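Local coordinates for protein ACDH-11, isoform b (Caenorhabditis elegans, PDB 4Y9J), which belongs to the acyl-CoA dehydrogenase family of flavoproteins and binds flavin-adenine dinucleotide together with a second ligand, UCC, at residues 98-111 / 135-149. Numbering follows the deposited sequence.
Sequences WHKLKQICAEEGVI and FSPSAGLVSCPMAMT. With UCC (S-{(3S,5R,9R)-1-[(2R,3S,4R,5R)-5-(6-amino-9H-purin-9-yl)-4-hydroxy-3-(phosphonooxy)tetrahydrofuran-2-yl]-3,5,9-trihydroxy-8,8-dimethyl-3,5-dioxido-10,14-dioxo-2,4,6-trioxa-11,15-diaza-3lambda~5~,5lambda~5~-diphosphaheptadecan-17-yl} undecanethioate), chain F.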
loop_
_atom_site.group_PDB
_atom_site.type_symbol
_atom_site.label_atom_id
_atom_site.label_comp_id
_atom_site.label_asym_id
_atom_site.label_seq_id
_atom_site.Cartn_x
_atom_site.Cartn_y
_atom_site.Cartn_z
ATOM N N TRP B 98 -11.834 13.106 8.988
ATOM C CA TRP B 98 -11.153 13.654 10.117
ATOM C C TRP B 98 -11.601 15.152 10.263
ATOM O O TRP B 98 -11.991 15.590 11.361
ATOM C CB TRP B 98 -9.653 13.590 9.936
ATOM C CG TRP B 98 -8.880 14.185 11.003
ATOM C CD1 TRP B 98 -8.365 15.467 11.023
ATOM C CD2 TRP B 98 -8.504 13.587 12.270
ATOM N NE1 TRP B 98 -7.637 15.647 12.171
ATOM C CE2 TRP B 98 -7.762 14.559 12.984
ATOM C CE3 TRP B 98 -8.744 12.338 12.889
ATOM C CZ2 TRP B 98 -7.234 14.307 14.263
ATOM C CZ3 TRP B 98 -8.193 12.103 14.180
ATOM C CH2 TRP B 98 -7.459 13.095 14.835
ATOM N N HIS B 99 -11.506 15.897 9.184
ATOM C CA HIS B 99 -11.910 17.271 9.184
ATOM C C HIS B 99 -13.386 17.424 9.568
ATOM O O HIS B 99 -13.740 18.351 10.299
ATOM C CB HIS B 99 -11.598 17.984 7.852
ATOM C CG HIS B 99 -10.134 18.047 7.544
ATOM N ND1 HIS B 99 -9.216 18.711 8.345
ATOM C CD2 HIS B 99 -9.422 17.514 6.518
ATOM C CE1 HIS B 99 -8.002 18.553 7.846
ATOM N NE2 HIS B 99 -8.102 17.826 6.742
ATOM N N LYS B 100 -14.249 16.592 9.009
ATOM C CA LYS B 100 -15.674 16.629 9.278
ATOM C C LYS B 100 -15.967 16.378 10.742
ATOM O O LYS B 100 -16.777 17.121 11.353
ATOM C CB LYS B 100 -16.441 15.652 8.389
ATOM C CG LYS B 100 -17.942 15.662 8.597
ATOM C CD LYS B 100 -18.619 16.988 8.235
ATOM C CE LYS B 100 -20.131 16.874 8.475
ATOM N NZ LYS B 100 -20.930 18.052 8.126
ATOM N N LEU B 101 -15.262 15.448 11.344
ATOM C CA LEU B 101 -15.393 15.187 12.788
ATOM C C LEU B 101 -15.050 16.419 13.645
ATOM O O LEU B 101 -15.759 16.752 14.578
ATOM C CB LEU B 101 -14.583 13.998 13.202
ATOM C CG LEU B 101 -15.153 12.638 12.744
ATOM C CD1 LEU B 101 -14.075 11.575 12.634
ATOM C CD2 LEU B 101 -16.260 12.169 13.632
ATOM N N LYS B 102 -13.966 17.102 13.288
ATOM C CA LYS B 102 -13.599 18.333 13.999
ATOM C C LYS B 102 -14.671 19.398 13.887
ATOM O O LYS B 102 -14.957 20.131 14.819
ATOM C CB LYS B 102 -12.275 18.871 13.475
ATOM C CG LYS B 102 -11.102 17.973 13.864
ATOM C CD LYS B 102 -9.844 18.358 13.097
ATOM C CE LYS B 102 -9.198 19.649 13.477
ATOM N NZ LYS B 102 -8.139 20.124 12.522
ATOM N N GLN B 103 -15.234 19.527 12.712
ATOM C CA GLN B 103 -16.330 20.434 12.507
ATOM C C GLN B 103 -17.550 20.134 13.331
ATOM O O GLN B 103 -18.184 21.061 13.872
ATOM C CB GLN B 103 -16.693 20.560 11.026
ATOM C CG GLN B 103 -15.498 21.007 10.211
ATOM C CD GLN B 103 -15.673 20.796 8.686
ATOM O OE1 GLN B 103 -16.677 20.260 8.208
ATOM N NE2 GLN B 103 -14.664 21.191 7.938
ATOM N N ILE B 104 -17.906 18.881 13.385
ATOM C CA ILE B 104 -19.003 18.411 14.209
ATOM C C ILE B 104 -18.764 18.724 15.708
ATOM O O ILE B 104 -19.698 19.182 16.398
ATOM C CB ILE B 104 -19.271 16.928 13.989
ATOM C CG1 ILE B 104 -19.868 16.699 12.577
ATOM C CG2 ILE B 104 -20.212 16.396 15.060
ATOM C CD1 ILE B 104 -19.935 15.223 12.199
ATOM N N CYS B 105 -17.532 18.528 16.168
ATOM C CA CYS B 105 -17.154 18.897 17.538
ATOM C C CYS B 105 -17.415 20.364 17.860
ATOM O O CYS B 105 -17.925 20.704 18.953
ATOM C CB CYS B 105 -15.699 18.560 17.793
ATOM S SG CYS B 105 -15.496 16.793 18.001
ATOM N N ALA B 106 -17.066 21.246 16.919
ATOM C CA ALA B 106 -17.382 22.656 17.048
ATOM C C ALA B 106 -18.898 22.887 17.097
ATOM O O ALA B 106 -19.395 23.509 18.051
ATOM C CB ALA B 106 -16.843 23.463 15.880
ATOM N N GLU B 107 -19.602 22.423 16.068
ATOM C CA GLU B 107 -21.058 22.619 15.925
ATOM C C GLU B 107 -21.779 22.135 17.218
ATOM O O GLU B 107 -22.718 22.788 17.710
ATOM C CB GLU B 107 -21.607 21.738 14.773
ATOM C CG GLU B 107 -21.923 22.395 13.463
ATOM C CD GLU B 107 -22.149 21.390 12.312
ATOM O OE1 GLU B 107 -22.260 20.152 12.503
ATOM O OE2 GLU B 107 -22.212 21.841 11.159
ATOM N N GLU B 108 -21.364 20.979 17.687
ATOM C CA GLU B 108 -21.939 20.300 18.871
ATOM C C GLU B 108 -21.466 20.839 20.233
ATOM O O GLU B 108 -21.947 20.387 21.289
ATOM C CB GLU B 108 -21.700 18.780 18.814
ATOM C CG GLU B 108 -22.468 18.147 17.654
ATOM C CD GLU B 108 -23.933 17.934 17.902
ATOM O OE1 GLU B 108 -24.425 18.253 19.021
ATOM O OE2 GLU B 108 -24.621 17.507 16.966
ATOM N N GLY B 109 -20.511 21.755 20.207
ATOM C CA GLY B 109 -19.995 22.389 21.426
ATOM C C GLY B 109 -19.321 21.431 22.342
ATOM O O GLY B 109 -19.322 21.623 23.520
ATOM N N VAL B 110 -18.641 20.402 21.799
ATOM C CA VAL B 110 -17.927 19.510 22.636
ATOM C C VAL B 110 -16.900 20.205 23.542
ATOM O O VAL B 110 -16.641 19.727 24.649
ATOM C CB VAL B 110 -17.255 18.434 21.746
ATOM C CG1 VAL B 110 -16.176 17.768 22.479
ATOM C CG2 VAL B 110 -18.326 17.512 21.211
ATOM N N ILE B 111 -16.320 21.311 23.074
ATOM C CA ILE B 111 -15.510 22.223 23.893
ATOM C C ILE B 111 -16.403 23.319 24.496
ATOM O O ILE B 111 -16.328 23.574 25.703
ATOM C CB ILE B 111 -14.410 22.946 23.061
ATOM C CG1 ILE B 111 -13.539 21.913 22.328
ATOM C CG2 ILE B 111 -13.507 23.817 23.972
ATOM C CD1 ILE B 111 -13.016 20.835 23.216
ATOM N N PHE B 135 -19.270 10.608 22.456
ATOM C CA PHE B 135 -18.464 10.868 21.256
ATOM C C PHE B 135 -17.298 9.898 21.167
ATOM O O PHE B 135 -17.031 9.332 20.090
ATOM C CB PHE B 135 -17.964 12.346 21.268
ATOM C CG PHE B 135 -17.155 12.754 20.072
ATOM C CD1 PHE B 135 -17.676 12.619 18.787
ATOM C CD2 PHE B 135 -15.883 13.257 20.219
ATOM C CE1 PHE B 135 -16.986 13.026 17.675
ATOM C CE2 PHE B 135 -15.151 13.640 19.086
ATOM C CZ PHE B 135 -15.714 13.557 17.833
ATOM N N SER B 136 -16.617 9.687 22.296
ATOM C CA SER B 136 -15.251 9.120 22.283
ATOM C C SER B 136 -15.052 7.799 21.492
ATOM O O SER B 136 -14.138 7.721 20.673
ATOM C CB SER B 136 -14.744 9.030 23.719
ATOM O OG SER B 136 -13.334 8.891 23.698
ATOM N N PRO B 137 -15.914 6.776 21.691
ATOM C CA PRO B 137 -15.692 5.549 20.959
ATOM C C PRO B 137 -16.100 5.609 19.492
ATOM O O PRO B 137 -15.749 4.707 18.738
ATOM C CB PRO B 137 -16.547 4.520 21.707
ATOM C CG PRO B 137 -17.578 5.315 22.444
ATOM C CD PRO B 137 -16.941 6.614 22.734
ATOM N N SER B 138 -16.789 6.645 19.067
ATOM C CA SER B 138 -16.990 6.863 17.645
ATOM C C SER B 138 -16.183 7.951 16.972
ATOM O O SER B 138 -16.416 8.250 15.791
ATOM C CB SER B 138 -18.443 7.232 17.439
ATOM O OG SER B 138 -19.245 6.132 17.797
ATOM N N ALA B 139 -15.228 8.545 17.687
ATOM C CA ALA B 139 -14.641 9.790 17.306
ATOM C C ALA B 139 -13.536 9.668 16.288
ATOM O O ALA B 139 -13.045 10.655 15.819
ATOM C CB ALA B 139 -14.061 10.472 18.560
ATOM N N GLY B 140 -13.130 8.452 15.982
ATOM C CA GLY B 140 -11.958 8.280 15.127
ATOM C C GLY B 140 -10.742 8.980 15.702
ATOM O O GLY B 140 -9.951 9.522 14.979
ATOM N N LEU B 141 -10.640 9.001 17.026
ATOM C CA LEU B 141 -9.616 9.684 17.757
ATOM C C LEU B 141 -9.567 11.201 17.701
ATOM O O LEU B 141 -8.608 11.840 18.161
ATOM C CB LEU B 141 -8.216 9.049 17.459
ATOM C CG LEU B 141 -7.679 8.173 18.545
ATOM C CD1 LEU B 141 -7.395 8.987 19.816
ATOM C CD2 LEU B 141 -8.559 6.982 18.837
ATOM N N VAL B 142 -10.610 11.810 17.164
ATOM C CA VAL B 142 -10.818 13.244 17.325
ATOM C C VAL B 142 -10.978 13.636 18.802
ATOM O O VAL B 142 -10.675 14.784 19.150
ATOM C CB VAL B 142 -11.903 13.766 16.349
ATOM C CG1 VAL B 142 -12.202 15.262 16.627
ATOM C CG2 VAL B 142 -11.353 13.641 14.932
ATOM N N SER B 143 -11.292 12.662 19.652
ATOM C CA SER B 143 -11.190 12.814 21.051
ATOM C C SER B 143 -9.870 13.354 21.523
ATOM O O SER B 143 -9.832 14.008 22.551
ATOM C CB SER B 143 -11.449 11.448 21.718
ATOM O OG SER B 143 -10.663 10.446 21.013
ATOM N N CYS B 144 -8.749 13.009 20.881
ATOM C CA CYS B 144 -7.451 13.489 21.332
ATOM C C CYS B 144 -7.255 15.006 21.176
ATOM O O CYS B 144 -7.058 15.708 22.184
ATOM C CB CYS B 144 -6.345 12.651 20.694
ATOM S SG CYS B 144 -4.733 13.378 20.709
ATOM N N PRO B 145 -7.437 15.558 19.982
ATOM C CA PRO B 145 -7.378 17.000 19.925
ATOM C C PRO B 145 -8.484 17.679 20.739
ATOM O O PRO B 145 -8.243 18.780 21.210
ATOM C CB PRO B 145 -7.492 17.327 18.448
ATOM C CG PRO B 145 -8.010 16.074 17.828
ATOM C CD PRO B 145 -7.457 14.965 18.633
ATOM N N MET B 146 -9.660 17.058 20.941
ATOM C CA MET B 146 -10.653 17.715 21.810
ATOM C C MET B 146 -10.103 17.823 23.258
ATOM O O MET B 146 -10.298 18.860 23.913
ATOM C CB MET B 146 -12.004 17.004 21.791
ATOM C CG MET B 146 -12.735 17.069 20.473
ATOM S SD MET B 146 -13.069 18.803 20.032
ATOM C CE MET B 146 -12.134 19.115 18.596
ATOM N N ALA B 147 -9.421 16.797 23.729
ATOM C CA ALA B 147 -8.823 16.833 25.074
ATOM C C ALA B 147 -7.834 17.980 25.227
ATOM O O ALA B 147 -7.883 18.718 26.199
ATOM C CB ALA B 147 -8.155 15.550 25.436
ATOM N N MET B 148 -6.922 18.054 24.273
ATOM C CA MET B 148 -5.880 19.025 24.282
ATOM C C MET B 148 -6.423 20.437 24.092
ATOM O O MET B 148 -5.832 21.362 24.638
ATOM C CB MET B 148 -4.835 18.724 23.255
ATOM C CG MET B 148 -4.056 17.493 23.584
ATOM S SD MET B 148 -2.683 17.140 22.460
ATOM C CE MET B 148 -3.494 16.969 20.932
ATOM N N THR B 149 -7.526 20.562 23.343
ATOM C CA THR B 149 -8.151 21.848 23.085
ATOM C C THR B 149 -8.766 22.360 24.403
ATOM O O THR B 149 -8.578 23.524 24.773
ATOM C CB THR B 149 -9.169 21.730 21.941
ATOM O OG1 THR B 149 -8.457 21.338 20.720
ATOM C CG2 THR B 149 -10.005 22.961 21.774
HETATM O OA1 UCC F . 0.689 12.231 26.181
HETATM C CA1 UCC F . 0.363 13.402 25.743
HETATM C CA2 UCC F . -0.697 13.772 24.699
HETATM C CA3 UCC F . -1.749 12.776 24.323
HETATM C CA4 UCC F . -3.156 13.444 24.169
HETATM C CA5 UCC F . -4.077 12.957 25.297
HETATM C CA6 UCC F . -5.443 12.650 24.792
HETATM C CA7 UCC F . -6.360 12.168 25.904
HETATM C CA8 UCC F . -7.609 12.151 25.118
HETATM C CA9 UCC F . -8.497 11.028 25.175
HETATM C C10 UCC F . -8.614 10.293 23.916
HETATM C C11 UCC F . -8.070 8.928 24.312
HETATM S S UCC F . 1.082 14.843 26.196
HETATM C CP1 UCC F . 2.422 14.481 27.394
HETATM C CP2 UCC F . 1.979 13.843 28.674
HETATM N NP1 UCC F . 3.041 13.841 29.701
HETATM C CP3 UCC F . 2.678 13.573 30.957
HETATM O OP1 UCC F . 1.550 13.211 31.292
HETATM C CP4 UCC F . 3.723 13.802 32.030
HETATM C CP5 UCC F . 3.843 12.539 32.896
HETATM N NP2 UCC F . 4.720 12.958 33.982
HETATM C CP6 UCC F . 4.313 13.604 35.074
HETATM O OP2 UCC F . 3.136 13.818 35.332
HETATM C CP8 UCC F . 5.419 13.952 36.050
HETATM O OP3 UCC F . 4.972 13.618 37.399
HETATM C CPB UCC F . 5.767 15.416 36.181
HETATM C CP7 UCC F . 4.635 16.452 36.252
HETATM C CP9 UCC F . 6.090 15.765 34.663
HETATM C CPA UCC F . 7.207 15.687 36.670
HETATM O O7 UCC F . 7.449 17.117 36.695
HETATM P P2 UCC F . 8.627 17.721 37.630
HETATM O O21 UCC F . 8.724 19.226 37.435
HETATM O O22 UCC F . 9.813 16.755 37.500
HETATM O O6 UCC F . 8.006 17.368 39.092
HETATM P P1 UCC F . 7.569 18.362 40.257
HETATM O O11 UCC F . 8.717 19.224 40.763
HETATM O O12 UCC F . 6.861 17.448 41.211
HETATM O "O5'" UCC F . 6.455 19.294 39.436
HETATM C "C5'" UCC F . 6.668 20.719 39.292
HETATM C "C4'" UCC F . 5.449 21.528 39.776
HETATM C "C3'" UCC F . 5.163 21.274 41.253
HETATM O "O3'" UCC F . 4.613 22.479 41.724
HETATM P P3 UCC F . 5.333 23.368 42.813
HETATM O O33 UCC F . 4.422 24.573 42.890
HETATM O O32 UCC F . 6.631 23.787 42.162
HETATM O O31 UCC F . 5.417 22.447 44.056
HETATM C "C2'" UCC F . 4.093 20.192 41.296
HETATM O "O2'" UCC F . 3.170 20.289 42.379
HETATM O "O4'" UCC F . 4.268 21.107 39.060
HETATM C "C1'" UCC F . 3.353 20.570 40.006
HETATM N N9 UCC F . 2.554 19.499 39.392
HETATM C C4 UCC F . 1.226 19.509 39.417
HETATM N N3 UCC F . 0.274 20.369 39.852
HETATM C C8 UCC F . 3.024 18.371 38.809
HETATM N N7 UCC F . 1.977 17.635 38.394
HETATM C C5 UCC F . 0.837 18.282 38.727
HETATM C C6 UCC F . -0.623 18.073 38.529
HETATM N N6 UCC F . -1.049 16.952 37.893
HETATM N N1 UCC F . -1.484 18.993 39.069
HETATM C C2 UCC F . -1.034 20.095 39.705
#
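Val142, closing the type I' turn 139-142, touches four residues of helix 96-107, joining that helix to the turn and the first turns of helix 143-158 within the helical N-terminal domain of an acyl-CoA dehydrogenase fold. With its CG1 anti to the backbone N (chi1 175°), CG2 lies over one face of the Trp98 six-membered ring, 3.6 Å from the centroid, a CH-pi contact; CG2 also meets Leu101 CB, while CG1 turns to Cys105 SG. Gly140 O comes in at the edge of the same indole, 3.2 Å from Trp98 CZ3. Packing is tight around Cys105: its SG sits obliquely to the Phe135 ring, 3.9 Å from the centroid, as a sulfur-aromatic contact, and Met146, bent at chi2 and chi3, sets SD 3.5 Å from Cys105 CB. Ile111 CD1 lies 3.4 Å from Met146 O. The looser margin is at the partly exposed Lys102, whose CG is 4.0 Å from Val142 CG1 before the chain leads off to a salt bridge with Asp228, which also accepts from Trp98 NE1. On the far side of helix 143-158, Ser143, Cys144 and Ala147 line the UCC pocket. Helix 44-74 packs on Leu101 and Ile104, and helix 304-338 on Leu141 and Ala147; Thr149 OG1 is hydrogen-bonded to Ser186 N at the start of strand 186-189.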